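Side-chain contact in lumazine protein (Photobacterium kishitanii, PDB 3A35), which serves as an antenna protein that shifts the bioluminescence emission of bacterial luciferase to shorter wavelength: residues I157-P160 and K161-I165. Numbering follows the deposited sequence.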
ATOM      1  N   ILE A 157      13.951   5.570  -2.127  1.00 16.25           N
ATOM      2  CA  ILE A 157      12.961   6.549  -1.829  1.00 16.13           C
ATOM      3  C   ILE A 157      13.238   7.179  -0.494  1.00 17.55           C
ATOM      4  O   ILE A 157      13.480   6.524   0.491  1.00 18.33           O
ATOM      5  CB  ILE A 157      11.527   5.950  -1.792  1.00 16.61           C
ATOM      6  CG1 ILE A 157      11.280   5.279  -3.134  1.00 17.19           C
ATOM      7  CG2 ILE A 157      10.481   7.147  -1.682  1.00 17.03           C
ATOM      8  CD1 ILE A 157      10.402   4.133  -3.061  1.00 24.45           C
ATOM      9  N   ASN A 158      13.268   8.529  -0.470  1.00 18.24           N
ATOM     10  CA  ASN A 158      13.698   9.207   0.730  1.00 18.59           C
ATOM     11  C   ASN A 158      12.460   9.945   1.261  1.00 20.52           C
ATOM     12  O   ASN A 158      12.037  11.012   0.734  1.00 22.22           O
ATOM     13  CB  ASN A 158      14.832  10.185   0.320  1.00 20.95           C
ATOM     14  CG  ASN A 158      15.325  10.959   1.460  1.00 23.59           C
ATOM     15  OD1 ASN A 158      14.756  11.007   2.501  1.00 23.11           O
ATOM     16  ND2 ASN A 158      16.485  11.620   1.236  1.00 32.70           N
ATOM     17  N   TYR A 159      11.827   9.292   2.232  1.00 18.59           N
ATOM     18  CA  TYR A 159      10.584   9.783   2.804  1.00 19.18           C
ATOM     19  C   TYR A 159      10.820  10.728   3.986  1.00 21.62           C
ATOM     20  O   TYR A 159      11.767  10.483   4.728  1.00 24.06           O
ATOM     21  CB  TYR A 159       9.751   8.612   3.338  1.00 19.45           C
ATOM     22  CG  TYR A 159       9.264   7.619   2.287  1.00 16.32           C
ATOM     23  CD1 TYR A 159       8.157   7.963   1.438  1.00 17.44           C
ATOM     24  CD2 TYR A 159       9.881   6.409   2.174  1.00 17.66           C
ATOM     25  CE1 TYR A 159       7.695   7.037   0.507  1.00 14.61           C
ATOM     26  CE2 TYR A 159       9.421   5.418   1.264  1.00 15.42           C
ATOM     27  CZ  TYR A 159       8.359   5.789   0.437  1.00 17.97           C
ATOM     28  OH  TYR A 159       8.029   4.771  -0.482  1.00 16.49           O
ATOM     29  N   PRO A 160       9.921  11.671   4.225  1.00 22.97           N
ATOM     30  CA  PRO A 160      10.015  12.396   5.490  1.00 24.46           C
ATOM     31  C   PRO A 160       9.708  11.385   6.596  1.00 24.84           C
ATOM     32  O   PRO A 160       8.747  10.612   6.477  1.00 25.00           O
ATOM     33  CB  PRO A 160       8.877  13.396   5.419  1.00 24.49           C
ATOM     34  CG  PRO A 160       7.943  13.025   4.212  1.00 26.00           C
ATOM     35  CD  PRO A 160       8.693  11.993   3.423  1.00 21.27           C
ATOM     36  N   LYS A 161      10.441  11.444   7.730  1.00 27.23           N
ATOM     37  CA  LYS A 161      10.302  10.417   8.803  1.00 27.82           C
ATOM     38  C   LYS A 161       8.880  10.338   9.424  1.00 28.41           C
ATOM     39  O   LYS A 161       8.508   9.300   9.912  1.00 28.10           O
ATOM     40  CB  LYS A 161      11.409  10.518   9.921  1.00 30.35           C
ATOM     41  CG  LYS A 161      11.061   9.671  11.197  1.00 32.50           C
ATOM     42  CD  LYS A 161      12.201   9.085  11.987  1.00 33.37           C
ATOM     43  CE  LYS A 161      12.661   7.691  11.453  1.00 42.03           C
ATOM     44  NZ  LYS A 161      11.684   6.531  11.525  1.00 45.45           N
ATOM     45  N   ASN A 162       8.077  11.384   9.368  1.00 28.25           N
ATOM     46  CA  ASN A 162       6.786  11.268  10.005  1.00 29.18           C
ATOM     47  C   ASN A 162       5.833  10.341   9.266  1.00 27.20           C
ATOM     48  O   ASN A 162       4.827  10.035   9.814  1.00 25.79           O
ATOM     49  CB  ASN A 162       6.115  12.634  10.019  1.00 29.47           C
ATOM     50  CG  ASN A 162       6.447  13.378   8.809  1.00 36.63           C
ATOM     51  OD1 ASN A 162       5.818  13.150   7.792  1.00 39.65           O
ATOM     52  ND2 ASN A 162       7.538  14.235   8.859  1.00 42.00           N
ATOM     53  N   LEU A 163       6.130  10.008   8.006  1.00 25.44           N
ATOM     54  CA  LEU A 163       5.387   8.892   7.362  1.00 26.22           C
ATOM     55  C   LEU A 163       5.733   7.523   7.973  1.00 28.73           C
ATOM     56  O   LEU A 163       5.063   6.489   7.678  1.00 26.60           O
ATOM     57  CB  LEU A 163       5.653   8.853   5.852  1.00 24.98           C
ATOM     58  CG  LEU A 163       5.120  10.020   5.038  1.00 21.45           C
ATOM     59  CD1 LEU A 163       5.557   9.654   3.608  1.00 22.88           C
ATOM     60  CD2 LEU A 163       3.639  10.137   5.121  1.00 18.57           C
ATOM     61  N   SER A 164       6.766   7.488   8.809  1.00 28.53           N
ATOM     62  CA  SER A 164       7.033   6.325   9.627  1.00 29.54           C
ATOM     63  C   SER A 164       5.876   6.140  10.561  1.00 28.88           C
ATOM     64  O   SER A 164       5.678   5.020  11.068  1.00 31.48           O
ATOM     65  CB  SER A 164       8.279   6.557  10.489  1.00 29.81           C
ATOM     66  OG  SER A 164       9.376   5.839   9.955  1.00 35.92           O
ATOM     67  N   ILE A 165       5.186   7.249  10.855  1.00 28.66           N
ATOM     68  CA  ILE A 165       4.169   7.313  11.938  1.00 26.90           C
ATOM     69  C   ILE A 165       2.827   7.023  11.401  1.00 26.74           C
ATOM     70  O   ILE A 165       2.156   6.113  11.885  1.00 27.77           O
ATOM     71  CB  ILE A 165       4.244   8.698  12.765  1.00 27.62           C
ATOM     72  CG1 ILE A 165       5.550   8.745  13.572  1.00 29.36           C
ATOM     73  CG2 ILE A 165       2.975   8.946  13.664  1.00 27.83           C
ATOM     74  CD1 ILE A 165       5.934  10.228  14.012  1.00 30.22           C
TER
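Leu163 reaches back over the turn to Tyr159 and Pro160 with one methyl, where strand 154-160 of the second lumazine-binding barrel gives way to the short, weakly bonded helix 163-166. Its CD1 lies 3.8 Å from CD1 of Tyr159, approaching the ring obliquely, and 3.9 Å from CD of Pro160, so a single branch meets both apolar partners; the leucine and tyrosine side chains cross at about a right angle. Leu163 CG stands opposite its own carbonyl carbon (chi1 -67°), and the extended second torsion carries CD1 out to the strand. The Tyr159 ring also carries Ile157 CG2 over one face, 3.3 Å above its plane and offset toward the rim, and packs edge-to-face with His145. Pro160 to Leu163 form a type I beta turn, closed by Leu163 N donating to Pro160 O at 3.1 Å. The bond is moderately bent (152° at the hydrogen), and the donor sits above the carbonyl plane. Asn162, its CG tucked between backbone N and carbonyl carbon (chi1 35°), lays its amide beside the proline, with ND2 3.8 Å from Pro160 CB. From the second position of the turn, the Lys161 chain, bent at its three outer torsions, curls round until NZ donates to Ser164 OG at 2.9 Å; Glu113 offers that ammonium a second, long and weak ion pair. The chemistry is thus divided: one backbone bond closes the turn, apolar contact lays Leu163 against the buried tyrosine, and the lysine-serine bond links the turn's second residue to the helix at the barrel surface.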